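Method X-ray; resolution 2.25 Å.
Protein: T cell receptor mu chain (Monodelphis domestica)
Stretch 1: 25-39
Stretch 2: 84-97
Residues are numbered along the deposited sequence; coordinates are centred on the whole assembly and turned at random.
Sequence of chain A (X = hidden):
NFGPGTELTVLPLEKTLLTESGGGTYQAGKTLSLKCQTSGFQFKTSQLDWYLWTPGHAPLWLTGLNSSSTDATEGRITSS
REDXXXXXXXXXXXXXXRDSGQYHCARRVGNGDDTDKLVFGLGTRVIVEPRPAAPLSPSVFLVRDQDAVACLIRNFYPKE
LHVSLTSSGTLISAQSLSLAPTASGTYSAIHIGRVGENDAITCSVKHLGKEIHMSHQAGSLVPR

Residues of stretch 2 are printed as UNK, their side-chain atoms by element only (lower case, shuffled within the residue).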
ATOM      1  N   THR A  25     -11.140 -12.395   7.578  1.00 43.89           N
ATOM      2  CA  THR A  25     -10.096 -12.060   8.543  1.00 44.70           C
ATOM      3  C   THR A  25      -9.487 -13.338   9.087  1.00 43.65           C
ATOM      4  O   THR A  25     -10.208 -14.230   9.534  1.00 51.26           O
ATOM      5  CB  THR A  25     -10.649 -11.208   9.674  1.00 46.48           C
ATOM      6  OG1 THR A  25     -11.159 -10.004   9.118  1.00 51.74           O
ATOM      7  CG2 THR A  25      -9.549 -10.858  10.698  1.00 39.54           C
ATOM      8  N   TYR A  26      -8.170 -13.450   8.978  1.00 45.54           N
ATOM      9  CA  TYR A  26      -7.446 -14.638   9.389  1.00 40.14           C
ATOM     10  C   TYR A  26      -6.456 -14.273  10.484  1.00 34.76           C
ATOM     11  O   TYR A  26      -5.999 -13.131  10.579  1.00 49.37           O
ATOM     12  CB  TYR A  26      -6.704 -15.275   8.205  1.00 40.50           C
ATOM     13  CG  TYR A  26      -7.614 -15.956   7.190  1.00 49.03           C
ATOM     14  CD1 TYR A  26      -8.322 -15.211   6.234  1.00 43.44           C
ATOM     15  CD2 TYR A  26      -7.738 -17.345   7.161  1.00 47.96           C
ATOM     16  CE1 TYR A  26      -9.152 -15.834   5.301  1.00 41.95           C
ATOM     17  CE2 TYR A  26      -8.561 -17.967   6.243  1.00 55.57           C
ATOM     18  CZ  TYR A  26      -9.267 -17.211   5.319  1.00 54.49           C
ATOM     19  OH  TYR A  26     -10.073 -17.857   4.419  1.00 54.42           O
ATOM     20  N   GLN A  27      -6.124 -15.250  11.308  1.00 48.03           N
ATOM     21  CA  GLN A  27      -5.076 -15.088  12.301  1.00 52.98           C
ATOM     22  C   GLN A  27      -3.752 -15.515  11.694  1.00 51.96           C
ATOM     23  O   GLN A  27      -3.690 -16.501  10.948  1.00 45.46           O
ATOM     24  CB  GLN A  27      -5.362 -15.928  13.551  1.00 53.60           C
ATOM     25  CG  GLN A  27      -6.653 -15.557  14.267  1.00 64.33           C
ATOM     26  CD  GLN A  27      -6.971 -16.508  15.408  1.00 75.96           C
ATOM     27  OE1 GLN A  27      -6.159 -17.370  15.774  1.00 89.17           O
ATOM     28  NE2 GLN A  27      -8.158 -16.361  15.972  1.00 80.54           N
ATOM     29  N   ALA A  28      -2.697 -14.774  12.031  1.00 44.47           N
ATOM     30  CA  ALA A  28      -1.352 -15.145  11.629  1.00 41.71           C
ATOM     31  C   ALA A  28      -1.042 -16.580  12.043  1.00 44.35           C
ATOM     32  O   ALA A  28      -1.486 -17.054  13.094  1.00 42.86           O
ATOM     33  CB  ALA A  28      -0.332 -14.177  12.247  1.00 38.32           C
ATOM     34  N   GLY A  29      -0.275 -17.272  11.201  1.00 42.59           N
ATOM     35  CA  GLY A  29       0.001 -18.683  11.387  1.00 38.15           C
ATOM     36  C   GLY A  29      -1.011 -19.611  10.753  1.00 43.10           C
ATOM     37  O   GLY A  29      -0.698 -20.788  10.521  1.00 50.13           O
ATOM     38  N   LYS A  30      -2.208 -19.121  10.447  1.00 43.52           N
ATOM     39  CA  LYS A  30      -3.204 -19.996   9.848  1.00 38.53           C
ATOM     40  C   LYS A  30      -2.941 -20.178   8.356  1.00 47.24           C
ATOM     41  O   LYS A  30      -2.092 -19.520   7.747  1.00 37.97           O
ATOM     42  CB  LYS A  30      -4.615 -19.446  10.063  1.00 54.04           C
ATOM     43  CG  LYS A  30      -5.078 -19.448  11.521  1.00 48.37           C
ATOM     44  CD  LYS A  30      -5.499 -20.820  11.971  1.00 55.12           C
ATOM     45  CE  LYS A  30      -6.461 -20.733  13.143  1.00 57.48           C
ATOM     46  NZ  LYS A  30      -6.053 -21.692  14.196  1.00 57.17           N
ATOM     47  N   THR A  31      -3.693 -21.089   7.761  1.00 44.07           N
ATOM     48  CA  THR A  31      -3.577 -21.383   6.346  1.00 43.25           C
ATOM     49  C   THR A  31      -4.695 -20.679   5.590  1.00 42.66           C
ATOM     50  O   THR A  31      -5.864 -20.755   5.979  1.00 45.48           O
ATOM     51  CB  THR A  31      -3.617 -22.890   6.110  1.00 43.03           C
ATOM     52  OG1 THR A  31      -2.422 -23.471   6.652  1.00 49.72           O
ATOM     53  CG2 THR A  31      -3.714 -23.210   4.601  1.00 47.39           C
ATOM     54  N   LEU A  32      -4.329 -19.983   4.525  1.00 36.82           N
ATOM     55  CA  LEU A  32      -5.302 -19.372   3.637  1.00 43.41           C
ATOM     56  C   LEU A  32      -5.725 -20.394   2.586  1.00 43.59           C
ATOM     57  O   LEU A  32      -4.873 -21.025   1.961  1.00 43.68           O
ATOM     58  CB  LEU A  32      -4.698 -18.135   2.978  1.00 47.41           C
ATOM     59  CG  LEU A  32      -5.619 -17.358   2.040  1.00 48.70           C
ATOM     60  CD1 LEU A  32      -6.799 -16.815   2.832  1.00 45.42           C
ATOM     61  CD2 LEU A  32      -4.848 -16.244   1.365  1.00 38.12           C
ATOM     62  N   SER A  33      -7.035 -20.558   2.391  1.00 40.68           N
ATOM     63  CA  SER A  33      -7.570 -21.398   1.320  1.00 42.44           C
ATOM     64  C   SER A  33      -8.591 -20.602   0.520  1.00 43.46           C
ATOM     65  O   SER A  33      -9.668 -20.297   1.028  1.00 43.91           O
ATOM     66  CB  SER A  33      -8.223 -22.662   1.881  1.00 51.55           C
ATOM     67  OG  SER A  33      -7.441 -23.215   2.919  1.00 60.22           O
ATOM     68  N   LEU A  34      -8.279 -20.290  -0.738  1.00 38.18           N
ATOM     69  CA  LEU A  34      -9.208 -19.556  -1.582  1.00 42.89           C
ATOM     70  C   LEU A  34      -9.676 -20.435  -2.730  1.00 51.86           C
ATOM     71  O   LEU A  34      -8.971 -21.348  -3.168  1.00 52.69           O
ATOM     72  CB  LEU A  34      -8.576 -18.273  -2.140  1.00 41.14           C
ATOM     73  CG  LEU A  34      -8.042 -17.286  -1.091  1.00 38.44           C
ATOM     74  CD1 LEU A  34      -7.605 -15.963  -1.708  1.00 30.60           C
ATOM     75  CD2 LEU A  34      -9.082 -17.033  -0.019  1.00 40.75           C
ATOM     76  N   LYS A  35     -10.872 -20.143  -3.220  1.00 45.54           N
ATOM     77  CA  LYS A  35     -11.425 -20.830  -4.374  1.00 46.95           C
ATOM     78  C   LYS A  35     -11.724 -19.800  -5.455  1.00 41.45           C
ATOM     79  O   LYS A  35     -12.153 -18.683  -5.157  1.00 47.97           O
ATOM     80  CB  LYS A  35     -12.698 -21.619  -4.002  1.00 42.13           C
ATOM     81  CG  LYS A  35     -13.417 -22.200  -5.211  1.00 58.07           C
ATOM     82  CD  LYS A  35     -14.463 -23.240  -4.828  1.00 61.74           C
ATOM     83  CE  LYS A  35     -15.542 -22.648  -3.951  1.00 67.43           C
ATOM     84  NZ  LYS A  35     -16.816 -23.391  -4.101  1.00 72.26           N
ATOM     85  N   CYS A  36     -11.478 -20.164  -6.705  1.00 49.82           N
ATOM     86  CA  CYS A  36     -11.880 -19.358  -7.851  1.00 44.07           C
ATOM     87  C   CYS A  36     -12.751 -20.223  -8.755  1.00 46.50           C
ATOM     88  O   CYS A  36     -12.255 -21.151  -9.392  1.00 43.02           O
ATOM     89  CB  CYS A  36     -10.671 -18.823  -8.601  1.00 48.96           C
ATOM     90  SG  CYS A  36     -11.082 -17.941 -10.179  1.00 54.51           S
ATOM     91  N   GLN A  37     -14.044 -19.909  -8.807  1.00 50.09           N
ATOM     92  CA  GLN A  37     -14.993 -20.574  -9.689  1.00 55.02           C
ATOM     93  C   GLN A  37     -14.935 -19.929 -11.070  1.00 60.41           C
ATOM     94  O   GLN A  37     -15.151 -18.717 -11.195  1.00 52.45           O
ATOM     95  CB  GLN A  37     -16.398 -20.460  -9.107  1.00 54.90           C
ATOM     96  CG  GLN A  37     -17.464 -21.075  -9.989  1.00 57.17           C
ATOM     97  CD  GLN A  37     -17.408 -22.576  -9.966  1.00 61.30           C
ATOM     98  OE1 GLN A  37     -17.763 -23.195  -8.964  1.00 72.25           O
ATOM     99  NE2 GLN A  37     -16.937 -23.176 -11.056  1.00 56.47           N
ATOM    100  N   THR A  38     -14.643 -20.720 -12.101  1.00 53.30           N
ATOM    101  CA  THR A  38     -14.543 -20.185 -13.449  1.00 58.56           C
ATOM    102  C   THR A  38     -15.723 -20.629 -14.301  1.00 58.08           C
ATOM    103  O   THR A  38     -16.413 -21.608 -14.000  1.00 53.60           O
ATOM    104  CB  THR A  38     -13.240 -20.613 -14.132  1.00 52.41           C
ATOM    105  OG1 THR A  38     -13.353 -21.962 -14.575  1.00 48.59           O
ATOM    106  CG2 THR A  38     -12.096 -20.508 -13.183  1.00 45.43           C
ATOM    107  N   SER A  39     -15.942 -19.891 -15.383  1.00 57.75           N
ATOM    108  CA  SER A  39     -16.982 -20.234 -16.338  1.00 64.77           C
ATOM    109  C   SER A  39     -16.744 -19.447 -17.614  1.00 59.44           C
ATOM    110  O   SER A  39     -16.066 -18.415 -17.607  1.00 55.21           O
ATOM    111  CB  SER A  39     -18.385 -19.941 -15.791  1.00 69.25           C
ATOM    112  OG  SER A  39     -19.357 -20.597 -16.584  1.00 71.32           O
ATOM    113  N   UNK A  84     -13.745 -31.353 -12.770  1.00 75.41           N
ATOM    114  CA  UNK A  84     -15.172 -31.539 -13.005  1.00 84.45           C
ATOM    115  C   UNK A  84     -15.998 -30.341 -12.545  1.00 78.71           C
ATOM    116  O   UNK A  84     -17.167 -30.232 -12.935  1.00 85.90           O
ATOM    117  o   UNK A  84     -15.196 -31.920 -10.186  1.00114.84           O
ATOM    118  n   UNK A  84     -15.497 -34.138 -10.318  1.00106.66           N
ATOM    119  c   UNK A  84     -15.430 -32.926 -10.856  1.00105.28           C
ATOM    120  c   UNK A  84     -15.676 -32.848 -12.360  1.00 92.72           C
ATOM    121  N   UNK A  85     -15.409 -29.423 -11.775  1.00 60.58           N
ATOM    122  CA  UNK A  85     -16.113 -28.249 -11.286  1.00 63.78           C
ATOM    123  C   UNK A  85     -15.576 -26.942 -11.863  1.00 65.26           C
ATOM    124  O   UNK A  85     -16.111 -25.878 -11.540  1.00 64.56           O
ATOM    125  n   UNK A  85     -18.198 -28.725  -5.400  1.00 91.72           N
ATOM    126  c   UNK A  85     -17.339 -28.741  -9.055  1.00 76.37           C
ATOM    127  c   UNK A  85     -17.076 -29.229  -7.623  1.00 87.98           C
ATOM    128  c   UNK A  85     -18.363 -29.302  -6.785  1.00 92.19           C
ATOM    129  c   UNK A  85     -16.065 -28.220  -9.745  1.00 70.39           C
ATOM    130  N   UNK A  86     -14.540 -26.986 -12.708  1.00 60.98           N
ATOM    131  CA  UNK A  86     -13.972 -25.778 -13.313  1.00 57.30           C
ATOM    132  C   UNK A  86     -13.505 -24.768 -12.252  1.00 53.65           C
ATOM    133  O   UNK A  86     -13.682 -23.557 -12.394  1.00 44.91           O
ATOM    134  n   UNK A  86     -15.778 -25.272 -16.557  1.00 68.35           N
ATOM    135  c   UNK A  86     -14.969 -25.126 -14.276  1.00 58.67           C
ATOM    136  c   UNK A  86     -15.151 -25.910 -15.578  1.00 65.66           C
ATOM    137  o   UNK A  86     -14.732 -27.056 -15.703  1.00 64.76           O
ATOM    138  N   UNK A  87     -12.874 -25.257 -11.195  1.00 55.17           N
ATOM    139  CA  UNK A  87     -12.368 -24.397 -10.132  1.00 55.37           C
ATOM    140  C   UNK A  87     -10.857 -24.537 -10.011  1.00 48.44           C
ATOM    141  O   UNK A  87     -10.293 -25.583 -10.345  1.00 54.87           O
ATOM    142  c   UNK A  87     -13.018 -24.748  -8.787  1.00 53.16           C
ATOM    143  o   UNK A  87     -14.516 -26.470  -7.181  1.00 65.49           O
ATOM    144  c   UNK A  87     -14.542 -24.718  -8.803  1.00 56.92           C
ATOM    145  n   UNK A  87     -16.296 -25.106  -7.182  1.00 68.06           N
ATOM    146  c   UNK A  87     -15.123 -25.509  -7.650  1.00 61.41           C
ATOM    147  N   UNK A  88     -10.196 -23.466  -9.548  1.00 43.91           N
ATOM    148  CA  UNK A  88      -8.824 -23.563  -9.061  1.00 50.57           C
ATOM    149  C   UNK A  88      -8.772 -22.988  -7.656  1.00 52.50           C
ATOM    150  O   UNK A  88      -9.583 -22.141  -7.277  1.00 52.46           O
ATOM    151  c   UNK A  88      -7.964 -23.202 -11.388  1.00 58.69           C
ATOM    152  c   UNK A  88      -7.770 -22.854  -9.938  1.00 51.98           C
ATOM    153  c   UNK A  88      -6.470 -20.671 -10.066  1.00 51.24           C
ATOM    154  c   UNK A  88      -7.784 -21.336  -9.710  1.00 52.19           C
ATOM    155  N   UNK A  89      -7.793 -23.459  -6.889  1.00 48.83           N
ATOM    156  CA  UNK A  89      -7.660 -23.122  -5.481  1.00 45.31           C
ATOM    157  C   UNK A  89      -6.296 -22.516  -5.205  1.00 50.26           C
ATOM    158  O   UNK A  89      -5.339 -22.720  -5.956  1.00 46.88           O
ATOM    159  c   UNK A  89      -9.138 -25.059  -4.902  1.00 54.44           C
ATOM    160  c   UNK A  89     -11.492 -25.406  -4.494  1.00 54.94           C
ATOM    161  c   UNK A  89     -10.299 -24.759  -4.199  1.00 50.41           C
ATOM    162  c   UNK A  89     -11.526 -26.366  -5.500  1.00 59.36           C
ATOM    163  c   UNK A  89     -10.368 -26.666  -6.215  1.00 55.61           C
ATOM    164  c   UNK A  89      -7.870 -24.341  -4.604  1.00 42.36           C
ATOM    165  c   UNK A  89      -9.188 -26.014  -5.916  1.00 57.62           C
ATOM    166  N   UNK A  90      -6.240 -21.739  -4.132  1.00 43.12           N
ATOM    167  CA  UNK A  90      -5.003 -21.174  -3.627  1.00 46.36           C
ATOM    168  C   UNK A  90      -4.821 -21.634  -2.191  1.00 44.34           C
ATOM    169  O   UNK A  90      -5.779 -21.678  -1.414  1.00 43.40           O
ATOM    170  c   UNK A  90      -5.023 -19.649  -3.703  1.00 40.65           C
ATOM    171  c   UNK A  90      -4.231 -17.397  -2.880  1.00 43.78           C
ATOM    172  c   UNK A  90      -3.915 -18.890  -2.977  1.00 43.04           C
ATOM    173  c   UNK A  90      -2.621 -19.075  -3.702  1.00 47.57           C
ATOM    174  N   UNK A  91      -3.599 -21.991  -1.835  1.00 41.36           N
ATOM    175  CA  UNK A  91      -3.306 -22.293  -0.446  1.00 40.81           C
ATOM    176  C   UNK A  91      -2.037 -21.578  -0.029  1.00 40.70           C
ATOM    177  O   UNK A  91      -1.012 -21.692  -0.702  1.00 43.70           O
ATOM    178  n   UNK A  91      -1.296 -26.042   1.431  1.00 55.20           N
ATOM    179  c   UNK A  91      -3.158 -23.788  -0.200  1.00 43.80           C
ATOM    180  o   UNK A  91      -3.509 -26.175   1.887  1.00 61.12           O
ATOM    181  c   UNK A  91      -2.656 -24.046   1.201  1.00 51.95           C
ATOM    182  c   UNK A  91      -2.522 -25.518   1.532  1.00 64.08           C
ATOM    183  N   UNK A  92      -2.116 -20.828   1.068  1.00 42.05           N
ATOM    184  CA  UNK A  92      -0.966 -20.137   1.618  1.00 42.03           C
ATOM    185  C   UNK A  92      -0.896 -20.495   3.088  1.00 46.56           C
ATOM    186  O   UNK A  92      -1.757 -20.087   3.883  1.00 41.82           O
ATOM    187  c   UNK A  92       0.209 -17.970   2.023  1.00 45.31           C
ATOM    188  c   UNK A  92      -1.028 -18.619   1.425  1.00 47.70           C
ATOM    189  c   UNK A  92      -1.060 -18.282  -0.060  1.00 45.77           C
ATOM    190  c   UNK A  92      -0.951 -16.786  -0.345  1.00 39.51           C
ATOM    191  N   UNK A  93       0.111 -21.271   3.445  1.00 46.50           N
ATOM    192  CA  UNK A  93       0.316 -21.642   4.828  1.00 50.31           C
ATOM    193  C   UNK A  93       1.060 -20.539   5.541  1.00 49.80           C
ATOM    194  O   UNK A  93       1.746 -19.723   4.918  1.00 54.26           O
ATOM    195  o   UNK A  93       0.509 -25.666   5.869  1.00 81.38           O
ATOM    196  c   UNK A  93       1.108 -22.937   4.923  1.00 55.00           C
ATOM    197  o   UNK A  93       1.457 -26.172   3.944  1.00 73.08           O
ATOM    198  c   UNK A  93       0.479 -24.045   4.140  1.00 64.53           C
ATOM    199  c   UNK A  93       0.837 -25.393   4.689  1.00 73.59           C
ATOM    200  N   UNK A  94       0.910 -20.529   6.869  1.00 43.71           N
ATOM    201  CA  UNK A  94       1.697 -19.675   7.758  1.00 49.86           C
ATOM    202  C   UNK A  94       1.506 -18.194   7.433  1.00 47.06           C
ATOM    203  O   UNK A  94       2.471 -17.445   7.254  1.00 49.74           O
ATOM    204  o   UNK A  94       3.280 -19.021   9.859  1.00 64.76           O
ATOM    205  c   UNK A  94       3.182 -20.062   7.729  1.00 46.24           C
ATOM    206  c   UNK A  94       3.946 -19.493   8.918  1.00 55.50           C
ATOM    207  o   UNK A  94       5.197 -19.506   8.922  1.00 70.24           O
ATOM    208  N   UNK A  95       0.239 -17.771   7.371  1.00 46.62           N
ATOM    209  CA  UNK A  95      -0.075 -16.385   7.052  1.00 43.92           C
ATOM    210  C   UNK A  95       0.586 -15.428   8.035  1.00 48.13           C
ATOM    211  O   UNK A  95       0.666 -15.693   9.239  1.00 48.14           O
ATOM    212  c   UNK A  95      -1.586 -16.157   7.086  1.00 49.58           C
ATOM    213  c   UNK A  95      -3.930 -16.503   6.350  1.00 43.00           C
ATOM    214  c   UNK A  95      -2.128 -16.030   4.671  1.00 43.58           C
ATOM    215  c   UNK A  95      -2.465 -16.722   5.975  1.00 50.20           C
ATOM    216  N   UNK A  96       1.035 -14.287   7.510  1.00 37.36           N
ATOM    217  CA  UNK A  96       1.495 -13.189   8.331  1.00 36.33           C
ATOM    218  C   UNK A  96       0.889 -11.889   7.835  1.00 44.91           C
ATOM    219  O   UNK A  96       0.120 -11.867   6.864  1.00 44.61           O
ATOM    220  N   UNK A  97       1.268 -10.805   8.516  1.00 43.58           N
ATOM    221  CA  UNK A  97       0.683  -9.497   8.228  1.00 48.43           C
ATOM    222  C   UNK A  97       0.908  -9.068   6.786  1.00 50.21           C
ATOM    223  O   UNK A  97       0.056  -8.386   6.204  1.00 46.90           O
ATOM    224  c   UNK A  97       1.093  -8.767  10.655  1.00 53.84           C
ATOM    225  c   UNK A  97       1.654  -7.625  11.486  1.00 53.11           C
ATOM    226  c   UNK A  97       1.270  -8.450   9.168  1.00 50.03           C
ATOM    227  c   UNK A  97      -0.371  -9.051  11.019  1.00 44.09           C
TER
HETATM  228  O   HOH W   1      -0.648 -22.730   8.188  1.00 44.38           O
HETATM  229  O   HOH W   2      -5.920 -25.346   1.375  1.00 47.83           O

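Position 84 carries two carbons, the second bearing one oxygen and one nitrogen, and lies out of reach of stretch 1: Asn 84. Position 85 has four carbons in a row ending in nitrogen, the pattern of lysine, and meets stretch 1 through its backbone, Gln 37 NE2 donating to the backbone O of position 85 at 2.9 Å and 157°: Lys 85. Position 86 repeats the two-carbon amide pattern, its CB 3.6 Å from Thr 38 OG1. Its backbone carbonyl takes two bonds from one residue, Thr 38 N to O of position 86 at 3.0 Å and Thr 38 OG1 to the same O at 2.7 Å; this is Asn 86.

At position 87 three carbons precede the oxygen and nitrogen. The amide turns back to stretch 1, its nitrogen donating to Gln 37 OE1 at 3.0 Å and 160°, which makes it Gln 87.

Position 88 shows four carbons forked at the first, one arm two carbons long; a carbon of the longer arm lies 4.0 Å from Cys 36 CB: Ile 88. Position 89 is one carbon and a six-carbon ring, with no oxygen to make it tyrosine; a ring carbon lies 3.7 Å from Lys 35 CD, an oblique approach to the ring of Phe 89. Position 90 has four carbons forked at the second, and a terminal carbon reaches Leu 34 CD1 at 3.8 Å, so Leu 90.

Position 91 has three carbons and a terminal amide. A water joins it to stretch 1, donating to the amide oxygen at 2.6 Å and lying 3.0 Å from Ser 33 OG: Gln 91. Position 92, forked at the first carbon with one longer arm, has its CB 4.0 Å from Leu 32 CB and is Ile 92. Position 93 ends three carbons in two oxygens; its CA-to-CB bond points away, yet one of those oxygens lies 3.7 Å from Thr 31 OG1: Glu 93. Position 94 has one carbon fewer, with a carboxylate oxygen 3.6 Å from Gly 29 CA, giving Asp 94.

Position 95 forks at the second of four carbons, placing one terminal carbon 3.6 Å from Tyr 26 CB and the other 3.7 Å from Leu 32 CB: Leu 95. Position 96 has no side-chain atoms, and its CA is 4.4 Å from Ala 28 CB: Gly 96. Position 97, again forked at the second of four carbons, is Leu 97, without contact.

The strands run antiparallel at 163°. Paired backbone hydrogen bonds, such as Leu 32 N to Ile 92 O (2.7 Å) and Ile 92 N to Leu 32 O (2.9 Å), join Leu 32, Leu 34 and Cys 36 to Ile 92, Leu 90 and Ile 88, whose apolar side chains share one face. Gly 29 N to Leu 95 O (2.7 Å) and Leu 95 N to Lys 30 O (2.9 Å) add two backbone hydrogen bonds beyond the strands, at 167° and 173°.

Stretch 2, residues 84-97: NKNQIFLQIEDLGL
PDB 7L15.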